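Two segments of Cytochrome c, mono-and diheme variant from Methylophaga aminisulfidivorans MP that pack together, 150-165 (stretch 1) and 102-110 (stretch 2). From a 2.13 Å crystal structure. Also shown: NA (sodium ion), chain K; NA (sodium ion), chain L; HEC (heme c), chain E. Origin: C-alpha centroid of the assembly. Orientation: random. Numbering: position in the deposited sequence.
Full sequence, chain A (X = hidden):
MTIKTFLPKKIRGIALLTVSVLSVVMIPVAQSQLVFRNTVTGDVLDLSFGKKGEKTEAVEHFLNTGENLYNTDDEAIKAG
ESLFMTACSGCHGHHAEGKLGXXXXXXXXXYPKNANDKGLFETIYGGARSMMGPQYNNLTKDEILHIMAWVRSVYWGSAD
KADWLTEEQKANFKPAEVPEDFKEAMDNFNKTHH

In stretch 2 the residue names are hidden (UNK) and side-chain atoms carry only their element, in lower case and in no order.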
ATOM      1  N   TRP A 150      19.689  13.415   1.096  1.00 27.50           N
ATOM      2  CA  TRP A 150      18.754  13.893   0.035  1.00 25.61           C
ATOM      3  C   TRP A 150      17.376  14.144   0.642  1.00 26.76           C
ATOM      4  O   TRP A 150      16.757  15.153   0.318  1.00 24.91           O
ATOM      5  CB  TRP A 150      18.708  12.932  -1.175  1.00 30.27           C
ATOM      6  CG  TRP A 150      17.770  13.462  -2.203  1.00 31.03           C
ATOM      7  CD1 TRP A 150      18.018  14.436  -3.127  1.00 32.52           C
ATOM      8  CD2 TRP A 150      16.371  13.164  -2.294  1.00 31.43           C
ATOM      9  NE1 TRP A 150      16.877  14.727  -3.812  1.00 30.53           N
ATOM     10  CE2 TRP A 150      15.847  13.985  -3.316  1.00 30.56           C
ATOM     11  CE3 TRP A 150      15.516  12.299  -1.601  1.00 31.00           C
ATOM     12  CZ2 TRP A 150      14.505  13.938  -3.690  1.00 34.32           C
ATOM     13  CZ3 TRP A 150      14.184  12.280  -1.950  1.00 30.59           C
ATOM     14  CH2 TRP A 150      13.687  13.079  -2.987  1.00 32.96           C
ATOM     15  N   VAL A 151      16.875  13.242   1.489  1.00 25.23           N
ATOM     16  CA  VAL A 151      15.542  13.392   2.128  1.00 25.86           C
ATOM     17  C   VAL A 151      15.537  14.694   2.940  1.00 29.55           C
ATOM     18  O   VAL A 151      14.481  15.416   2.918  1.00 30.02           O
ATOM     19  CB  VAL A 151      15.169  12.153   2.977  1.00 27.23           C
ATOM     20  CG1 VAL A 151      13.944  12.402   3.832  1.00 31.36           C
ATOM     21  CG2 VAL A 151      14.938  10.903   2.121  1.00 29.53           C
ATOM     22  N   ARG A 152      16.632  15.004   3.655  1.00 26.44           N
ATOM     23  CA  ARG A 152      16.672  16.255   4.459  1.00 24.56           C
ATOM     24  C   ARG A 152      16.707  17.471   3.514  1.00 23.18           C
ATOM     25  O   ARG A 152      16.064  18.423   3.837  1.00 22.84           O
ATOM     26  CB  ARG A 152      17.852  16.268   5.424  1.00 24.25           C
ATOM     27  CG  ARG A 152      17.804  15.157   6.452  1.00 25.27           C
ATOM     28  CD  ARG A 152      16.502  15.073   7.227  1.00 24.69           C
ATOM     29  NE  ARG A 152      16.767  14.275   8.411  1.00 27.97           N
ATOM     30  CZ  ARG A 152      15.859  13.735   9.211  1.00 25.30           C
ATOM     31  NH1 ARG A 152      14.570  13.882   8.970  1.00 25.27           N
ATOM     32  NH2 ARG A 152      16.261  13.003  10.231  1.00 24.70           N
ATOM     33  N   SER A 153      17.360  17.376   2.358  1.00 27.17           N
ATOM     34  CA  SER A 153      17.613  18.505   1.423  1.00 29.80           C
ATOM     35  C   SER A 153      16.293  18.975   0.800  1.00 33.17           C
ATOM     36  O   SER A 153      16.221  20.149   0.432  1.00 35.05           O
ATOM     37  CB  SER A 153      18.614  18.113   0.362  1.00 29.71           C
ATOM     38  OG  SER A 153      18.022  17.245  -0.620  1.00 31.64           O
ATOM     39  N   VAL A 154      15.277  18.105   0.697  1.00 33.16           N
ATOM     40  CA  VAL A 154      13.994  18.439   0.001  1.00 31.31           C
ATOM     41  C   VAL A 154      12.942  18.837   1.024  1.00 31.04           C
ATOM     42  O   VAL A 154      11.851  19.148   0.605  1.00 31.41           O
ATOM     43  CB  VAL A 154      13.513  17.312  -0.920  1.00 33.06           C
ATOM     44  CG1 VAL A 154      14.449  17.182  -2.098  1.00 31.59           C
ATOM     45  CG2 VAL A 154      13.344  15.966  -0.209  1.00 35.17           C
ATOM     46  N   TYR A 155      13.303  18.898   2.308  1.00 31.23           N
ATOM     47  CA  TYR A 155      12.394  19.267   3.426  1.00 31.28           C
ATOM     48  C   TYR A 155      11.746  20.623   3.172  1.00 37.67           C
ATOM     49  O   TYR A 155      12.491  21.574   2.856  1.00 35.13           O
ATOM     50  CB  TYR A 155      13.198  19.410   4.713  1.00 30.66           C
ATOM     51  CG  TYR A 155      12.427  19.655   5.978  1.00 28.44           C
ATOM     52  CD1 TYR A 155      11.586  18.694   6.524  1.00 28.59           C
ATOM     53  CD2 TYR A 155      12.641  20.814   6.703  1.00 28.43           C
ATOM     54  CE1 TYR A 155      10.919  18.919   7.718  1.00 27.26           C
ATOM     55  CE2 TYR A 155      12.003  21.039   7.909  1.00 26.92           C
ATOM     56  CZ  TYR A 155      11.171  20.079   8.438  1.00 27.53           C
ATOM     57  OH  TYR A 155      10.583  20.309   9.649  1.00 26.95           O
ATOM     58  N   TRP A 156      10.437  20.704   3.419  1.00 38.33           N
ATOM     59  CA  TRP A 156       9.571  21.892   3.194  1.00 37.06           C
ATOM     60  C   TRP A 156       8.816  22.208   4.478  1.00 34.88           C
ATOM     61  O   TRP A 156       7.891  22.999   4.418  1.00 39.84           O
ATOM     62  CB  TRP A 156       8.610  21.669   2.006  1.00 37.30           C
ATOM     63  CG  TRP A 156       7.642  20.537   2.163  1.00 35.94           C
ATOM     64  CD1 TRP A 156       6.541  20.494   2.965  1.00 36.42           C
ATOM     65  CD2 TRP A 156       7.720  19.253   1.523  1.00 31.65           C
ATOM     66  NE1 TRP A 156       5.922  19.278   2.859  1.00 40.70           N
ATOM     67  CE2 TRP A 156       6.626  18.497   1.982  1.00 38.17           C
ATOM     68  CE3 TRP A 156       8.615  18.667   0.630  1.00 34.43           C
ATOM     69  CZ2 TRP A 156       6.394  17.191   1.553  1.00 38.35           C
ATOM     70  CZ3 TRP A 156       8.401  17.372   0.221  1.00 33.36           C
ATOM     71  CH2 TRP A 156       7.300  16.650   0.678  1.00 33.38           C
ATOM     72  N   GLY A 157       9.151  21.546   5.587  1.00 31.11           N
ATOM     73  CA  GLY A 157       8.539  21.816   6.894  1.00 32.82           C
ATOM     74  C   GLY A 157       9.217  22.984   7.606  1.00 31.13           C
ATOM     75  O   GLY A 157      10.031  23.678   6.989  1.00 33.14           O
ATOM     76  N   SER A 158       8.888  23.181   8.869  1.00 33.79           N
ATOM     77  CA  SER A 158       9.368  24.310   9.700  1.00 40.02           C
ATOM     78  C   SER A 158      10.763  23.988  10.248  1.00 42.32           C
ATOM     79  O   SER A 158      11.037  22.807  10.535  1.00 43.79           O
ATOM     80  CB  SER A 158       8.394  24.594  10.804  1.00 44.45           C
ATOM     81  OG  SER A 158       8.543  23.640  11.843  1.00 54.29           O
ATOM     82  N   ALA A 159      11.609  25.005  10.394  1.00 43.02           N
ATOM     83  CA  ALA A 159      12.979  24.885  10.945  1.00 46.13           C
ATOM     84  C   ALA A 159      12.899  24.431  12.402  1.00 42.67           C
ATOM     85  O   ALA A 159      13.823  23.754  12.870  1.00 45.90           O
ATOM     86  CB  ALA A 159      13.694  26.210  10.838  1.00 49.09           C
ATOM     87  N   ASP A 160      11.838  24.823  13.096  1.00 43.80           N
ATOM     88  CA  ASP A 160      11.680  24.589  14.553  1.00 53.50           C
ATOM     89  C   ASP A 160      11.583  23.082  14.815  1.00 49.34           C
ATOM     90  O   ASP A 160      11.922  22.658  15.916  1.00 54.40           O
ATOM     91  CB  ASP A 160      10.472  25.358  15.097  1.00 61.58           C
ATOM     92  CG  ASP A 160      10.313  26.744  14.486  1.00 76.51           C
ATOM     93  OD1 ASP A 160       9.875  26.827  13.310  1.00 83.23           O
ATOM     94  OD2 ASP A 160      10.651  27.732  15.177  1.00 87.49           O
ATOM     95  N   LYS A 161      11.086  22.297  13.859  1.00 49.88           N
ATOM     96  CA  LYS A 161      10.831  20.849  14.087  1.00 49.02           C
ATOM     97  C   LYS A 161      11.972  20.026  13.467  1.00 42.61           C
ATOM     98  O   LYS A 161      11.930  18.815  13.655  1.00 41.22           O
ATOM     99  CB  LYS A 161       9.453  20.434  13.560  1.00 49.65           C
ATOM    100  CG  LYS A 161       8.275  21.185  14.170  1.00 58.29           C
ATOM    101  CD  LYS A 161       6.939  20.457  14.070  1.00 65.71           C
ATOM    102  CE  LYS A 161       5.783  21.347  13.647  1.00 72.28           C
ATOM    103  NZ  LYS A 161       4.631  20.565  13.133  1.00 80.34           N
ATOM    104  N   ALA A 162      12.947  20.664  12.800  1.00 34.12           N
ATOM    105  CA  ALA A 162      14.046  19.992  12.079  1.00 37.65           C
ATOM    106  C   ALA A 162      15.167  19.618  13.055  1.00 38.54           C
ATOM    107  O   ALA A 162      16.198  20.331  13.101  1.00 37.89           O
ATOM    108  CB  ALA A 162      14.555  20.872  10.966  1.00 38.95           C
ATOM    109  N   ASP A 163      14.996  18.519  13.792  1.00 37.48           N
ATOM    110  CA  ASP A 163      15.896  18.154  14.917  1.00 36.50           C
ATOM    111  C   ASP A 163      17.316  17.876  14.410  1.00 35.27           C
ATOM    112  O   ASP A 163      18.224  18.068  15.206  1.00 39.64           O
ATOM    113  CB  ASP A 163      15.307  17.038  15.783  1.00 41.05           C
ATOM    114  CG  ASP A 163      14.082  17.479  16.573  1.00 49.61           C
ATOM    115  OD1 ASP A 163      13.984  18.685  16.894  1.00 54.09           O
ATOM    116  OD2 ASP A 163      13.222  16.618  16.861  1.00 55.41           O
ATOM    117  N   TRP A 164      17.524  17.501  13.142  1.00 29.83           N
ATOM    118  CA  TRP A 164      18.863  17.193  12.571  1.00 31.32           C
ATOM    119  C   TRP A 164      19.685  18.479  12.345  1.00 33.24           C
ATOM    120  O   TRP A 164      20.897  18.369  12.186  1.00 30.91           O
ATOM    121  CB  TRP A 164      18.750  16.370  11.275  1.00 31.02           C
ATOM    122  CG  TRP A 164      18.285  17.142  10.077  1.00 28.45           C
ATOM    123  CD1 TRP A 164      19.073  17.711   9.115  1.00 27.09           C
ATOM    124  CD2 TRP A 164      16.932  17.475   9.737  1.00 26.79           C
ATOM    125  NE1 TRP A 164      18.300  18.363   8.196  1.00 27.41           N
ATOM    126  CE2 TRP A 164      16.987  18.268   8.566  1.00 27.21           C
ATOM    127  CE3 TRP A 164      15.687  17.201  10.304  1.00 29.13           C
ATOM    128  CZ2 TRP A 164      15.847  18.747   7.935  1.00 26.86           C
ATOM    129  CZ3 TRP A 164      14.555  17.700   9.696  1.00 28.84           C
ATOM    130  CH2 TRP A 164      14.642  18.465   8.529  1.00 28.01           C
ATOM    131  N   LEU A 165      19.051  19.645  12.312  1.00 32.78           N
ATOM    132  CA  LEU A 165      19.732  20.951  12.047  1.00 35.73           C
ATOM    133  C   LEU A 165      20.290  21.530  13.356  1.00 32.01           C
ATOM    134  O   LEU A 165      19.586  21.468  14.384  1.00 38.95           O
ATOM    135  CB  LEU A 165      18.748  21.956  11.435  1.00 32.56           C
ATOM    136  CG  LEU A 165      18.201  21.645  10.051  1.00 31.82           C
ATOM    137  CD1 LEU A 165      17.156  22.674   9.661  1.00 35.95           C
ATOM    138  CD2 LEU A 165      19.318  21.565   9.022  1.00 35.05           C
ATOM    139  N   UNK A 102       4.181   7.306   3.806  1.00 28.27           N
ATOM    140  CA  UNK A 102       4.045   8.747   3.999  1.00 27.32           C
ATOM    141  C   UNK A 102       4.994   9.670   3.215  1.00 27.97           C
ATOM    142  O   UNK A 102       5.984   9.285   2.606  1.00 23.55           O
ATOM    143  c   UNK A 102       4.507   6.566   5.030  1.00 30.14           C
ATOM    144  c   UNK A 102       4.978   7.655   5.962  1.00 29.80           C
ATOM    145  c   UNK A 102       4.233   8.907   5.512  1.00 30.37           C
ATOM    146  N   UNK A 103       4.622  10.941   3.217  1.00 29.10           N
ATOM    147  CA  UNK A 103       5.501  12.051   2.808  1.00 29.02           C
ATOM    148  C   UNK A 103       6.713  12.011   3.747  1.00 26.88           C
ATOM    149  O   UNK A 103       6.511  11.743   4.960  1.00 28.38           O
ATOM    150  c   UNK A 103       4.742  13.363   2.881  1.00 32.05           C
ATOM    151  N   UNK A 104       7.913  12.195   3.205  1.00 28.34           N
ATOM    152  CA  UNK A 104       9.175  12.252   3.998  1.00 30.36           C
ATOM    153  C   UNK A 104       9.734  13.678   4.067  1.00 32.54           C
ATOM    154  O   UNK A 104      10.740  13.835   4.734  1.00 35.58           O
ATOM    155  c   UNK A 104      10.828   8.988   2.687  1.00 29.74           C
ATOM    156  c   UNK A 104       9.722   9.863   3.271  1.00 27.90           C
ATOM    157  c   UNK A 104      10.187  11.312   3.355  1.00 29.77           C
ATOM    158  c   UNK A 104       9.306   9.368   4.642  1.00 25.28           C
ATOM    159  N   UNK A 105       9.095  14.666   3.416  1.00 32.70           N
ATOM    160  CA  UNK A 105       9.608  16.045   3.255  1.00 29.68           C
ATOM    161  C   UNK A 105       8.946  17.039   4.198  1.00 28.10           C
ATOM    162  O   UNK A 105       9.335  18.218   4.204  1.00 28.79           O
ATOM    163  N   UNK A 106       7.992  16.579   4.994  1.00 29.28           N
ATOM    164  CA  UNK A 106       7.094  17.403   5.837  1.00 30.64           C
ATOM    165  C   UNK A 106       7.540  17.327   7.296  1.00 32.66           C
ATOM    166  O   UNK A 106       8.461  16.535   7.582  1.00 30.76           O
ATOM    167  o   UNK A 106       6.392  14.696   6.236  1.00 38.27           O
ATOM    168  c   UNK A 106       5.659  16.927   5.650  1.00 36.57           C
ATOM    169  o   UNK A 106       4.205  15.202   6.342  1.00 44.17           O
ATOM    170  c   UNK A 106       5.400  15.508   6.121  1.00 36.09           C
ATOM    171  N   UNK A 107       6.953  18.140   8.181  1.00 33.60           N
ATOM    172  CA  UNK A 107       7.266  18.083   9.634  1.00 38.41           C
ATOM    173  C   UNK A 107       6.240  17.215  10.361  1.00 33.39           C
ATOM    174  O   UNK A 107       6.266  17.220  11.586  1.00 36.98           O
ATOM    175  c   UNK A 107       6.240  20.427   9.930  1.00 51.30           C
ATOM    176  o   UNK A 107       5.211  19.960   9.391  1.00 51.41           O
ATOM    177  o   UNK A 107       6.424  21.637  10.167  1.00 53.52           O
ATOM    178  c   UNK A 107       7.362  19.465  10.287  1.00 47.08           C
ATOM    179  N   UNK A 108       5.394  16.475   9.641  1.00 30.70           N
ATOM    180  CA  UNK A 108       4.532  15.426  10.238  1.00 31.60           C
ATOM    181  C   UNK A 108       5.261  14.084  10.180  1.00 26.69           C
ATOM    182  O   UNK A 108       5.878  13.771   9.157  1.00 28.39           O
ATOM    183  c   UNK A 108       0.984  19.056   9.709  1.00 44.36           C
ATOM    184  c   UNK A 108       1.651  18.712   8.549  1.00 43.65           C
ATOM    185  c   UNK A 108       2.355  17.519   8.498  1.00 41.68           C
ATOM    186  o   UNK A 108       0.267  20.211   9.747  1.00 49.63           O
ATOM    187  c   UNK A 108       3.188  15.384   9.516  1.00 35.26           C
ATOM    188  c   UNK A 108       1.779  17.059  10.756  1.00 37.08           C
ATOM    189  c   UNK A 108       1.056  18.234  10.820  1.00 43.48           C
ATOM    190  c   UNK A 108       2.419  16.678   9.590  1.00 36.69           C
ATOM    191  N   UNK A 109       5.214  13.331  11.264  1.00 27.04           N
ATOM    192  CA  UNK A 109       5.941  12.045  11.448  1.00 25.37           C
ATOM    193  C   UNK A 109       4.974  10.978  11.992  1.00 24.58           C
ATOM    194  O   UNK A 109       4.193  11.228  12.928  1.00 27.34           O
ATOM    195  c   UNK A 109       9.184  15.350  11.489  1.00 30.55           C
ATOM    196  c   UNK A 109       8.232  14.514  12.061  1.00 30.86           C
ATOM    197  c   UNK A 109      10.162  14.813  10.659  1.00 31.70           C
ATOM    198  c   UNK A 109       7.156  12.238  12.373  1.00 24.67           C
ATOM    199  c   UNK A 109       9.188  12.637  10.945  1.00 27.81           C
ATOM    200  c   UNK A 109       8.225  13.139  11.807  1.00 27.38           C
ATOM    201  o   UNK A 109      11.108  15.605  10.058  1.00 30.74           O
ATOM    202  c   UNK A 109      10.150  13.451  10.373  1.00 30.24           C
ATOM    203  N   UNK A 110       5.070   9.773  11.452  1.00 23.48           N
ATOM    204  CA  UNK A 110       4.497   8.573  12.079  1.00 25.13           C
ATOM    205  C   UNK A 110       5.263   8.270  13.375  1.00 26.66           C
ATOM    206  O   UNK A 110       4.619   7.981  14.409  1.00 24.19           O
ATOM    207  c   UNK A 110       4.497   7.425  11.073  1.00 27.91           C
ATOM    208  c   UNK A 110       3.731   6.228  11.578  1.00 28.16           C
ATOM    209  o   UNK A 110       3.975   7.981   9.866  1.00 30.65           O
TER
HETATM  210 NA    NA K 207       8.219  14.056   8.198  1.00 23.56          NA
HETATM  211 NA    NA L 208       4.798  12.539   7.194  1.00 31.29          NA
HETATM  212 FE   HEC E 201       9.276   3.655   3.704  1.00 21.45          FE
HETATM  213  CHA HEC E 201       7.513   4.451   6.553  1.00 21.46           C
HETATM  214  CHB HEC E 201      11.650   5.887   4.525  1.00 19.03           C
HETATM  215  CHC HEC E 201      11.216   2.448   1.142  1.00 20.51           C
HETATM  216  CHD HEC E 201       6.581   1.939   2.518  1.00 22.30           C
HETATM  217  NA  HEC E 201       9.530   4.901   5.308  1.00 20.52           N
HETATM  218  C1A HEC E 201       8.744   5.145   6.337  1.00 20.71           C
HETATM  219  C2A HEC E 201       9.255   6.131   7.311  1.00 21.11           C
HETATM  220  C3A HEC E 201      10.521   6.531   6.723  1.00 21.67           C
HETATM  221  C4A HEC E 201      10.543   5.762   5.457  1.00 20.85           C
HETATM  222  CMA HEC E 201      11.530   7.539   7.149  1.00 23.23           C
HETATM  223  CAA HEC E 201       8.657   6.580   8.592  1.00 22.48           C
HETATM  224  CBA HEC E 201       8.172   7.986   8.282  1.00 23.96           C
HETATM  225  CGA HEC E 201       7.636   8.670   9.496  1.00 26.05           C
HETATM  226  O1A HEC E 201       8.006   8.288  10.621  1.00 24.96           O
HETATM  227  O2A HEC E 201       6.763   9.556   9.301  1.00 29.10           O
HETATM  228  NB  HEC E 201      11.129   4.111   2.973  1.00 19.63           N
HETATM  229  C1B HEC E 201      11.917   5.072   3.371  1.00 19.69           C
HETATM  230  C2B HEC E 201      13.164   5.226   2.593  1.00 20.46           C
HETATM  231  C3B HEC E 201      13.044   4.164   1.599  1.00 20.52           C
HETATM  232  C4B HEC E 201      11.767   3.549   1.931  1.00 21.90           C
HETATM  233  CMB HEC E 201      14.256   6.236   2.802  1.00 21.55           C
HETATM  234  CAB HEC E 201      14.046   3.805   0.499  1.00 22.24           C
HETATM  235  CBB HEC E 201      15.291   3.218   1.064  1.00 21.50           C
HETATM  236  NC  HEC E 201       8.946   2.424   2.115  1.00 21.93           N
HETATM  237  C1C HEC E 201       9.859   2.015   1.223  1.00 22.28           C
HETATM  238  C2C HEC E 201       9.361   1.103   0.179  1.00 21.69           C
HETATM  239  C3C HEC E 201       7.964   0.955   0.605  1.00 23.01           C
HETATM  240  C4C HEC E 201       7.813   1.799   1.780  1.00 20.31           C
HETATM  241  CMC HEC E 201      10.165   0.541  -0.942  1.00 21.35           C
HETATM  242  CAC HEC E 201       6.955   0.168  -0.192  1.00 26.63           C
HETATM  243  CBC HEC E 201       7.362  -1.253  -0.463  1.00 25.87           C
HETATM  244  ND  HEC E 201       7.367   3.296   4.410  1.00 22.23           N
HETATM  245  C1D HEC E 201       6.415   2.604   3.810  1.00 21.63           C
HETATM  246  C2D HEC E 201       5.188   2.460   4.568  1.00 22.00           C
HETATM  247  C3D HEC E 201       5.447   3.197   5.782  1.00 21.90           C
HETATM  248  C4D HEC E 201       6.829   3.633   5.565  1.00 23.65           C
HETATM  249  CMD HEC E 201       3.985   1.698   4.163  1.00 22.66           C
HETATM  250  CAD HEC E 201       4.606   3.346   6.981  1.00 23.81           C
HETATM  251  CBD HEC E 201       5.141   2.259   7.926  1.00 27.03           C
HETATM  252  CGD HEC E 201       4.848   2.442   9.405  1.00 30.04           C
HETATM  253  O1D HEC E 201       3.976   3.255   9.758  1.00 33.49           O
HETATM  254  O2D HEC E 201       5.453   1.745  10.265  1.00 28.09           O
HETATM  255  O   HOH W   1      12.644  15.947   4.725  1.00 28.68           O
HETATM  256  O   HOH W   2      10.657  14.127   7.257  1.00 42.48           O
HETATM  257  O   HOH W   3       2.804  21.047  11.236  1.00 68.51           O
HETATM  258  O   HOH W   4      10.909  17.906  10.966  1.00 33.71           O
HETATM  259  O   HOH W   5       3.895  10.639   8.511  1.00 37.35           O
HETATM  260  O   HOH W   6       7.464  11.503   7.653  1.00 39.95           O
HETATM  261  O   HOH W   7       2.053  12.477   6.907  1.00 48.21           O

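Position 102 carries three side-chain carbons that close a ring onto the backbone N. Only proline is built this way, so the residue is P102. It lies out of reach of stretch 1 and packs instead on the heme, its CD atom 3.6 Å from HEC C3D.

At position 103 a single carbon, CB, follows CA. The CA-to-CB bond points toward stretch 1, and CB of position 103 lies 4.4 Å from W156 CZ2. One carbon alone means alanine, A103. Its backbone O, 2.9 Å away, is a ligand of the sodium ion of chain L.

Position 104 has four carbons, forked at the second, with no polar atom. Its CB meets V151 CG1 at 3.9 Å. The fork beyond CB identifies leucine, L104, whose CD1 reaches HEC CHB at 3.7 Å, so the residue lies between helix and heme. Water 1 donates both to L104 O (2.8 Å) and to V151 O (2.6 Å), linking the two backbones.

No side-chain atom is present at position 105, and its CA sits 3.6 Å from the centroid of the six-membered ring of W156, over the face. The residue is glycine, G105; an ideal CB would fall 2.1 Å from W156 CZ3, a clash. Its carbonyl accepts a nearly straight hydrogen bond from the backbone, W156 N to G105 O, 2.8 Å.

Position 106 shows two carbons, the second bearing two oxygens. CA-to-CB points away overall, yet CB touches W156 NE1 at 3.7 Å. The short carboxylate makes this aspartate, D106, and it serves the metals. D106 OD1 binds the sodium of chain K at 2.8 Å, and OD1 and OD2 of D106 each lie 2.9 Å from the sodium of chain L.

The same pattern, two carbons and two terminal oxygens, recurs at position 107, but here CA-to-CB points toward stretch 1. One carboxylate oxygen lies 3.2 Å from S158 N and 3.6 Å from K161 NZ. This is D107. Its OD2 accepts a hydrogen bond from S158 N and a weak one from S158 OG (3.4 Å), and forms a long salt bridge with K161 NZ. Water 3 adds a second link between D107 and K161.

Position 108 has one carbon and a six-carbon ring with an oxygen, the ring centroid 5.3 Å from K161 NZ. It is a tyrosine, Y108, and this cation-pi relation is long and at most weak.

Position 109 repeats that ring and oxygen, with CA-to-CB toward stretch 1 and the oxygen 4.0 Å from W164 CZ3. It is Y109. Water 4 connects its OH (2.5 Å) to Y155 OH (2.8 Å).

At position 110 one carbon carries an oxygen and a carbon, out of reach of stretch 1: threonine, T110. T110 N donates to HEC O2A at 2.7 Å.

The contact thus combines close backbone approach at G105, covered by the W156 ring, with polar anchoring through D107. D106 and the carbonyls of A103 and Y108 hold the two sodium ions, while waters bridge L104 and Y109 to stretch 1.

Stretch 2, residues 102-110: PALGDDYYT
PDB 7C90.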